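Local coordinates for protein colicin-B (Escherichia coli, PDB 1RH1) that forms pores in the cytoplasmic membrane of Escherichia coli and closely related bacteria, depolarising it and dissipating cellular energy, at residues I73-K76 with E77-E80; I288-S291 with N292-S295; A424-I427 with R428-S431; T437-W440 with G441-M444. All coordinates share one frame; numbering follows the deposited sequence.

Contact 1. Residues I73-K76 with E77-E80; sequences ILDK and ELEE
Lys-76 and Glu-77 meet at the corner of a turn that Asp-75 closes. Both send extended chains off this corner. Lys-76 CB lies 3.0 Å from Glu-77 N. Glu-77 CG folds over the peptide before it, 3.5 Å from Lys-76 C. Beyond that the two chains run only loosely together. Lys-76 CD is 4.3 Å from Glu-77 OE2. Lys-76 NZ stays 4.7 Å from Glu-77 OE2, so the opposite charges are near but not in contact. Glu-77 OE1 instead bonds to Tyr-52 OH. Leu-78 N donates to Asp-75 O at 3.3 Å, with a fairly straight angle of 162° at the hydrogen. This bond closes a beta turn with Lys-76 and Glu-77 at its corner, in the loop that leaves strand 70-73 and leads to strand 87-90. The side chains of Asp-75 and Leu-78 lie side by side and point the same way, with Asp-75 CB 3.8 Å from Leu-78 CB. The Asp-75 carboxylate is held from elsewhere in the chain: its OD2 accepts the N-H of Gly-85. Glu-79 has CG between its backbone N and carbonyl carbon, chi1 48°, and its chain bends at chi2. This brings its carboxylate back toward the turn, where Glu-79 OE2 comes 3.5 Å from Lys-76 O. The same OE2 forms a salt bridge with Lys-137, whose NZ also gives a weak hydrogen bond to Asp-75 O.

Contact 2. Residues I288-S291 with N292-S295; sequences ILDS and NSLS
Leu-294 packs back over Asp-290 and Leu-289 at the start of a long helix. The tight part is built round one carbonyl oxygen. Leu-294 N donates to Asp-290 O at 3.0 Å. Ser-293 N gives the same oxygen a second, weak bond of 2.9 Å, with only 129° at the hydrogen. Leu-294 CG also presses on it, 3.3 Å from Asp-290 O. This follows from chi1 of -64°, which sets CG anti to the carbonyl carbon and turns the side chain back toward the preceding loop. There Leu-294 CD2 touches Leu-289 CB at 3.9 Å. Leu-289 closes the same buried side against the serine, its CG 3.7 Å from Ser-293 OG. Asp-290 OD1 lies 3.3 Å from Ser-293 CB. The solvent side is looser. Ser-291, Asn-292 and Ser-295 are exposed, and Asn-292 ND2 stays 3.9 Å from Ser-291 O. Ser-295 OG approaches Ser-291 O no closer than 3.5 Å. The i to i+4 bond marks the first turn of helix 291-340, just after the loop that leaves strand 281-286. On the buried side Leu-289 and Leu-294 lie on Gln-180 of strand 179-186, and Leu-294 also meets Pro-130. Leu-289 and Ser-293 lie against Trp-22 of strand 20-22. Trp-22, one residue of the TonB box, thus packs beside the helix start.

Contact 3. Residues A424-I427 with R428-S431; sequences ANNI and REKS
Arg-428 reaches back along the helix to Asn-425, one turn earlier. Its CB lies against two carbonyl oxygens of that turn, 3.3 Å from Asn-425 O and 3.6 Å from Ala-424 O. CG stands anti to the backbone N, chi1 -179°. CG and CD make no close contact with residues 424-427. The chain bends at chi2 and chi3, which folds NE back toward the asparagine. As modelled, Asn-425 ND2 lies 3.0 Å from Arg-428 NE, 3.4 Å from Arg-428 CZ and 2.9 Å from Arg-428 NH2. This amide atom is at the guanidinium edge, in its plane; the amide plane itself is inclined by 76°. The amide is probably turned over in the model; turned back, it may accept hydrogen bonds from the guanidinium. The other terminal nitrogen, NH1, bonds to the carbonyls of Phe-399 and Trp-396 outside the helix, which fixes this end of the arginine.

Glu-429 brings its carboxylate to the same amide, again with the two planes steeply inclined. Its backbone N bonds to Asn-425 O at 3.0 Å. Ile-427 O is gripped twice by Ser-431: OG donates at 2.9 Å, and the backbone N adds a weak bond. Ile-427 lies beside this serine, its CG2 3.9 Å from Ser-431 OG, and packs on Phe-464, Thr-467 and Leu-468 of helix 457-472. Repeated i to i+4 backbone bonds, with polar residues along one side and Ile-427 buried on another, are typical of an amphipathic alpha helix, here helix 420-435 of the helical pore-forming domain.

Contact 4. Residues T437-W440 with G441-M444; sequences TGNW and GPLM
Trp-440 O begins the hydrogen bonding of a new helix. Met-444 N donates to Trp-440 O at 2.9 Å and 164°. A weak bond to the same oxygen comes from Leu-443 N. Trp-440 holds the N-cap position, while Gly-438, with positive phi, ends the helical path of the preceding helix. Asn-439 lies between them. With chi1 at -174°, Asn-439 holds its amide out from the backbone N, and OD1 reaches Gly-441 N at 3.0 Å, accepting it in the plane of the amide carbonyl. A side-chain oxygen bonded to the N-H two residues on makes an Asx turn, and with it the chain rounds the corner between helix 420-435 and helix 441-452. Pro-442 crosses the asparagine at about a right angle, its CD pressed to 3.0 Å from Asn-439 OD1. On the buried side Trp-440 and Leu-443 lie alongside each other. The leucine meets the edge of the indole, near its plane, with CD1 3.7 Å from Trp-440 CE3. Tyr-435 makes an edge-to-face contact with the same tryptophan. Met-444 is bent at chi2 and chi3; its CG lies 3.2 Å from Trp-440 O, and its side chain packs on Met-370 and Ile-373 of helix 366-376.

How the contacts relate
The four contacts follow one another along the chain and fall into two distant pairs. Contacts 1 and 2 belong to the N-terminal, strand-rich part, with centres 24 Å apart and no touch. Contacts 3 and 4 lie in the helical pore-forming domain, their centres 10 Å apart. They do touch: helices 420-435 and 441-452 are consecutive, and Ile-427 CD1 meets Leu-443 CD2 at 3.7 Å. Between the pairs the centres are 56 to 80 Å apart. Contact 2 opens helix 291-340, which runs out of the N-terminal region into the pore-forming sequence range. The part carrying the TonB box is thus held well away from the pore-forming domain.

Contact 1. Residues I73-K76 with E77-E80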
loop_
_atom_site.group_PDB
_atom_site.type_symbol
_atom_site.label_atom_id
_atom_site.label_comp_id
_atom_site.label_asym_id
_atom_site.label_seq_id
_atom_site.Cartn_x
_atom_site.Cartn_y
_atom_site.Cartn_z
ATOM N N ILE A 73 19.074 15.888 22.955
ATOM C CA ILE A 73 18.527 17.239 23.064
ATOM C C ILE A 73 19.216 18.228 22.142
ATOM O O ILE A 73 20.436 18.298 22.180
ATOM C CB ILE A 73 18.661 17.688 24.549
ATOM C CG1 ILE A 73 17.993 16.732 25.501
ATOM C CG2 ILE A 73 17.965 19.013 24.721
ATOM C CD1 ILE A 73 18.303 17.089 26.959
ATOM N N LEU A 74 18.523 19.017 21.318
ATOM C CA LEU A 74 19.173 19.998 20.438
ATOM C C LEU A 74 19.549 21.222 21.248
ATOM O O LEU A 74 18.741 21.671 22.067
ATOM C CB LEU A 74 18.230 20.401 19.312
ATOM C CG LEU A 74 18.730 21.293 18.201
ATOM C CD1 LEU A 74 19.909 20.670 17.498
ATOM C CD2 LEU A 74 17.629 21.470 17.182
ATOM N N ASP A 75 20.755 21.780 21.042
ATOM C CA ASP A 75 21.286 22.904 21.841
ATOM C C ASP A 75 21.168 22.608 23.347
ATOM O O ASP A 75 20.733 23.441 24.153
ATOM C CB ASP A 75 20.538 24.232 21.539
ATOM C CG ASP A 75 20.555 24.740 20.099
ATOM O OD1 ASP A 75 19.542 25.288 19.657
ATOM O OD2 ASP A 75 21.571 24.610 19.421
ATOM N N LYS A 76 21.594 21.392 23.731
ATOM C CA LYS A 76 21.492 20.938 25.110
ATOM C C LYS A 76 21.896 21.970 26.126
ATOM O O LYS A 76 21.190 22.160 27.105
ATOM C CB LYS A 76 22.358 19.702 25.396
ATOM C CG LYS A 76 21.870 19.045 26.700
ATOM C CD LYS A 76 22.632 17.810 27.180
ATOM C CE LYS A 76 22.004 17.271 28.480
ATOM N NZ LYS A 76 22.806 16.235 29.124
ATOM N N GLU A 77 23.002 22.651 25.792
ATOM C CA GLU A 77 23.659 23.651 26.627
ATOM C C GLU A 77 23.975 24.996 25.971
ATOM O O GLU A 77 24.976 25.631 26.292
ATOM C CB GLU A 77 24.933 23.000 27.176
ATOM C CG GLU A 77 24.565 22.129 28.361
ATOM C CD GLU A 77 25.665 21.280 28.984
ATOM O OE1 GLU A 77 26.825 21.698 29.016
ATOM O OE2 GLU A 77 25.346 20.189 29.465
ATOM N N LEU A 78 23.114 25.508 25.089
ATOM C CA LEU A 78 23.397 26.756 24.401
ATOM C C LEU A 78 23.515 27.967 25.332
ATOM O O LEU A 78 24.477 28.749 25.252
ATOM C CB LEU A 78 22.308 27.015 23.345
ATOM C CG LEU A 78 22.497 28.261 22.467
ATOM C CD1 LEU A 78 23.858 28.219 21.793
ATOM C CD2 LEU A 78 21.411 28.345 21.440
ATOM N N GLU A 79 22.517 28.076 26.218
ATOM C CA GLU A 79 22.392 29.119 27.222
ATOM C C GLU A 79 23.428 29.020 28.327
ATOM O O GLU A 79 23.847 29.999 28.952
ATOM C CB GLU A 79 20.983 29.065 27.822
ATOM C CG GLU A 79 20.362 27.745 28.287
ATOM C CD GLU A 79 19.979 26.692 27.232
ATOM O OE1 GLU A 79 19.474 27.033 26.151
ATOM O OE2 GLU A 79 20.173 25.506 27.492
ATOM N N GLU A 80 23.851 27.776 28.540
ATOM C CA GLU A 80 24.857 27.456 29.522
ATOM C C GLU A 80 26.218 27.865 28.872
ATOM O O GLU A 80 27.274 27.790 29.486
ATOM C CB GLU A 80 24.548 25.913 29.873
ATOM C CG GLU A 80 23.423 25.510 30.974
ATOM C CD GLU A 80 21.971 24.918 30.741
ATOM O OE1 GLU A 80 21.155 25.418 30.015
ATOM O OE2 GLU A 80 21.536 23.963 31.360
#

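Contact 2. Residues I288-S291 with N292-S295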
loop_
_atom_site.group_PDB
_atom_site.type_symbol
_atom_site.label_atom_id
_atom_site.label_comp_id
_atom_site.label_asym_id
_atom_site.label_seq_id
_atom_site.Cartn_x
_atom_site.Cartn_y
_atom_site.Cartn_z
ATOM N N ILE A 288 9.165 12.063 20.245
ATOM C CA ILE A 288 8.273 11.664 21.340
ATOM C C ILE A 288 7.044 12.583 21.224
ATOM O O ILE A 288 7.180 13.795 21.408
ATOM C CB ILE A 288 8.915 11.870 22.776
ATOM C CG1 ILE A 288 10.389 12.234 22.694
ATOM C CG2 ILE A 288 8.811 10.607 23.592
ATOM C CD1 ILE A 288 10.652 13.730 22.288
ATOM N N LEU A 289 5.854 12.060 20.843
ATOM C CA LEU A 289 4.596 12.803 20.688
ATOM C C LEU A 289 3.885 13.011 22.028
ATOM O O LEU A 289 3.892 12.147 22.908
ATOM C CB LEU A 289 3.689 12.025 19.706
ATOM C CG LEU A 289 3.471 12.397 18.219
ATOM C CD1 LEU A 289 4.732 12.404 17.384
ATOM C CD2 LEU A 289 2.642 11.311 17.605
ATOM N N ASP A 290 3.268 14.185 22.202
ATOM C CA ASP A 290 2.546 14.549 23.429
ATOM C C ASP A 290 1.098 14.097 23.447
ATOM O O ASP A 290 0.548 13.787 22.397
ATOM C CB ASP A 290 2.590 16.079 23.662
ATOM C CG ASP A 290 2.146 17.008 22.534
ATOM O OD1 ASP A 290 2.535 16.795 21.377
ATOM O OD2 ASP A 290 1.432 17.972 22.829
ATOM N N SER A 291 0.446 14.069 24.611
ATOM C CA SER A 291 -0.918 13.575 24.766
ATOM C C SER A 291 -2.064 13.854 23.817
ATOM O O SER A 291 -2.946 13.011 23.651
ATOM C CB SER A 291 -1.393 13.957 26.125
ATOM O OG SER A 291 -1.309 12.758 26.879
ATOM N N ASN A 292 -2.098 15.038 23.219
ATOM C CA ASN A 292 -3.153 15.321 22.269
ATOM C C ASN A 292 -2.708 15.085 20.848
ATOM O O ASN A 292 -3.524 14.924 19.941
ATOM C CB ASN A 292 -3.666 16.768 22.470
ATOM C CG ASN A 292 -4.654 16.844 23.664
ATOM O OD1 ASN A 292 -4.624 17.765 24.497
ATOM N ND2 ASN A 292 -5.562 15.856 23.793
ATOM N N SER A 293 -1.399 14.984 20.655
ATOM C CA SER A 293 -0.849 14.647 19.361
ATOM C C SER A 293 -0.995 13.142 19.113
ATOM O O SER A 293 -1.232 12.704 17.994
ATOM C CB SER A 293 0.574 15.108 19.381
ATOM O OG SER A 293 1.017 15.168 18.047
ATOM N N LEU A 294 -0.927 12.328 20.170
ATOM C CA LEU A 294 -1.172 10.885 20.153
ATOM C C LEU A 294 -2.566 10.547 19.645
ATOM O O LEU A 294 -2.685 9.800 18.678
ATOM C CB LEU A 294 -0.996 10.338 21.556
ATOM C CG LEU A 294 0.406 10.485 22.062
ATOM C CD1 LEU A 294 0.488 10.278 23.522
ATOM C CD2 LEU A 294 1.248 9.487 21.368
ATOM N N SER A 295 -3.618 11.109 20.257
ATOM C CA SER A 295 -4.996 11.001 19.782
ATOM C C SER A 295 -5.150 11.452 18.326
ATOM O O SER A 295 -5.872 10.822 17.547
ATOM C CB SER A 295 -5.888 11.853 20.639
ATOM O OG SER A 295 -5.701 11.509 22.000
#

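Contact 3. Residues A424-I427 with R428-S431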
loop_
_atom_site.group_PDB
_atom_site.type_symbol
_atom_site.label_atom_id
_atom_site.label_comp_id
_atom_site.label_asym_id
_atom_site.label_seq_id
_atom_site.Cartn_x
_atom_site.Cartn_y
_atom_site.Cartn_z
ATOM N N ALA A 424 -30.576 -9.310 -11.097
ATOM C CA ALA A 424 -30.618 -10.502 -11.924
ATOM C C ALA A 424 -32.038 -10.792 -12.397
ATOM O O ALA A 424 -32.213 -11.217 -13.534
ATOM C CB ALA A 424 -30.123 -11.693 -11.145
ATOM N N ASN A 425 -33.080 -10.542 -11.595
ATOM C CA ASN A 425 -34.461 -10.698 -12.044
ATOM C C ASN A 425 -34.844 -9.629 -13.060
ATOM O O ASN A 425 -35.662 -9.864 -13.968
ATOM C CB ASN A 425 -35.389 -10.612 -10.851
ATOM C CG ASN A 425 -36.876 -10.686 -11.160
ATOM O OD1 ASN A 425 -37.607 -9.744 -10.876
ATOM N ND2 ASN A 425 -37.378 -11.771 -11.742
ATOM N N ASN A 426 -34.261 -8.430 -12.934
ATOM C CA ASN A 426 -34.588 -7.436 -13.925
ATOM C C ASN A 426 -33.971 -7.797 -15.246
ATOM O O ASN A 426 -34.684 -7.714 -16.233
ATOM C CB ASN A 426 -34.112 -6.080 -13.500
ATOM C CG ASN A 426 -34.921 -5.563 -12.333
ATOM O OD1 ASN A 426 -34.339 -5.089 -11.371
ATOM N ND2 ASN A 426 -36.252 -5.644 -12.370
ATOM N N ILE A 427 -32.724 -8.285 -15.295
ATOM C CA ILE A 427 -32.111 -8.702 -16.555
ATOM C C ILE A 427 -32.971 -9.750 -17.235
ATOM O O ILE A 427 -33.176 -9.708 -18.439
ATOM C CB ILE A 427 -30.703 -9.272 -16.305
ATOM C CG1 ILE A 427 -29.791 -8.263 -15.601
ATOM C CG2 ILE A 427 -30.098 -9.612 -17.654
ATOM C CD1 ILE A 427 -29.580 -6.961 -16.391
ATOM N N ARG A 428 -33.548 -10.623 -16.411
ATOM C CA ARG A 428 -34.424 -11.680 -16.876
ATOM C C ARG A 428 -35.677 -11.117 -17.522
ATOM O O ARG A 428 -35.847 -11.299 -18.723
ATOM C CB ARG A 428 -34.776 -12.582 -15.704
ATOM C CG ARG A 428 -35.670 -13.741 -16.065
ATOM C CD ARG A 428 -37.111 -13.573 -15.580
ATOM N NE ARG A 428 -37.168 -13.598 -14.132
ATOM C CZ ARG A 428 -37.021 -14.719 -13.423
ATOM N NH1 ARG A 428 -36.834 -15.883 -14.049
ATOM N NH2 ARG A 428 -36.972 -14.657 -12.084
ATOM N N GLU A 429 -36.527 -10.394 -16.780
ATOM C CA GLU A 429 -37.746 -9.811 -17.334
ATOM C C GLU A 429 -37.490 -8.921 -18.543
ATOM O O GLU A 429 -38.289 -8.873 -19.484
ATOM C CB GLU A 429 -38.439 -8.977 -16.304
ATOM C CG GLU A 429 -38.942 -9.714 -15.098
ATOM C CD GLU A 429 -39.333 -8.801 -13.935
ATOM O OE1 GLU A 429 -39.216 -7.571 -14.032
ATOM O OE2 GLU A 429 -39.745 -9.328 -12.899
ATOM N N LYS A 430 -36.338 -8.238 -18.507
ATOM C CA LYS A 430 -35.939 -7.348 -19.568
ATOM C C LYS A 430 -35.237 -8.057 -20.723
ATOM O O LYS A 430 -35.130 -7.493 -21.811
ATOM C CB LYS A 430 -35.072 -6.257 -18.950
ATOM C CG LYS A 430 -36.012 -5.382 -18.143
ATOM C CD LYS A 430 -35.357 -4.368 -17.245
ATOM C CE LYS A 430 -36.506 -3.617 -16.589
ATOM N NZ LYS A 430 -36.018 -2.437 -15.897
ATOM N N SER A 431 -34.724 -9.280 -20.564
ATOM C CA SER A 431 -34.245 -10.018 -21.717
ATOM C C SER A 431 -35.481 -10.605 -22.372
ATOM O O SER A 431 -35.544 -10.676 -23.594
ATOM C CB SER A 431 -33.307 -11.144 -21.313
ATOM O OG SER A 431 -32.038 -10.662 -20.880
#

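Contact 4. Residues T437-W440 with G441-M444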
loop_
_atom_site.group_PDB
_atom_site.type_symbol
_atom_site.label_atom_id
_atom_site.label_comp_id
_atom_site.label_asym_id
_atom_site.label_seq_id
_atom_site.Cartn_x
_atom_site.Cartn_y
_atom_site.Cartn_z
ATOM N N THR A 437 -40.498 -8.198 -27.666
ATOM C CA THR A 437 -40.784 -6.956 -28.391
ATOM C C THR A 437 -39.654 -6.411 -29.270
ATOM O O THR A 437 -39.893 -5.568 -30.130
ATOM C CB THR A 437 -41.227 -5.847 -27.386
ATOM O OG1 THR A 437 -40.103 -5.573 -26.576
ATOM C CG2 THR A 437 -42.382 -6.247 -26.468
ATOM N N GLY A 438 -38.409 -6.855 -29.162
ATOM C CA GLY A 438 -37.341 -6.318 -29.991
ATOM C C GLY A 438 -36.873 -4.972 -29.459
ATOM O O GLY A 438 -36.242 -4.196 -30.192
ATOM N N ASN A 439 -37.208 -4.711 -28.177
ATOM C CA ASN A 439 -36.825 -3.508 -27.476
ATOM C C ASN A 439 -35.831 -3.842 -26.383
ATOM O O ASN A 439 -36.184 -4.220 -25.261
ATOM C CB ASN A 439 -38.068 -2.870 -26.889
ATOM C CG ASN A 439 -37.890 -1.508 -26.230
ATOM O OD1 ASN A 439 -36.840 -1.174 -25.700
ATOM N ND2 ASN A 439 -38.916 -0.668 -26.215
ATOM N N TRP A 440 -34.552 -3.660 -26.714
ATOM C CA TRP A 440 -33.501 -3.913 -25.739
ATOM C C TRP A 440 -33.173 -2.713 -24.866
ATOM O O TRP A 440 -32.246 -2.735 -24.057
ATOM C CB TRP A 440 -32.255 -4.392 -26.473
ATOM C CG TRP A 440 -32.556 -5.705 -27.169
ATOM C CD1 TRP A 440 -32.828 -5.729 -28.504
ATOM C CD2 TRP A 440 -32.650 -6.938 -26.592
ATOM N NE1 TRP A 440 -33.105 -6.971 -28.794
ATOM C CE2 TRP A 440 -33.008 -7.718 -27.687
ATOM C CE3 TRP A 440 -32.489 -7.524 -25.343
ATOM C CZ2 TRP A 440 -33.211 -9.090 -27.567
ATOM C CZ3 TRP A 440 -32.685 -8.896 -25.213
ATOM C CH2 TRP A 440 -33.045 -9.672 -26.317
ATOM N N GLY A 441 -33.964 -1.652 -25.017
ATOM C CA GLY A 441 -33.837 -0.438 -24.236
ATOM C C GLY A 441 -33.960 -0.701 -22.743
ATOM O O GLY A 441 -33.021 -0.387 -22.032
ATOM N N PRO A 442 -35.014 -1.289 -22.179
ATOM C CA PRO A 442 -35.082 -1.688 -20.778
ATOM C C PRO A 442 -33.927 -2.511 -20.246
ATOM O O PRO A 442 -33.549 -2.363 -19.086
ATOM C CB PRO A 442 -36.399 -2.396 -20.677
ATOM C CG PRO A 442 -36.754 -2.712 -22.113
ATOM C CD PRO A 442 -36.309 -1.455 -22.796
ATOM N N LEU A 443 -33.338 -3.347 -21.103
ATOM C CA LEU A 443 -32.197 -4.146 -20.704
ATOM C C LEU A 443 -30.964 -3.292 -20.598
ATOM O O LEU A 443 -30.289 -3.385 -19.575
ATOM C CB LEU A 443 -31.844 -5.244 -21.698
ATOM C CG LEU A 443 -31.361 -6.626 -21.261
ATOM C CD1 LEU A 443 -30.375 -7.083 -22.293
ATOM C CD2 LEU A 443 -30.681 -6.629 -19.913
ATOM N N MET A 444 -30.648 -2.499 -21.625
ATOM C CA MET A 444 -29.408 -1.741 -21.620
ATOM C C MET A 444 -29.439 -0.595 -20.636
ATOM O O MET A 444 -28.447 -0.238 -20.015
ATOM C CB MET A 444 -29.133 -1.241 -23.030
ATOM C CG MET A 444 -29.076 -2.424 -24.031
ATOM S SD MET A 444 -28.008 -3.810 -23.572
ATOM C CE MET A 444 -26.670 -3.438 -24.637
#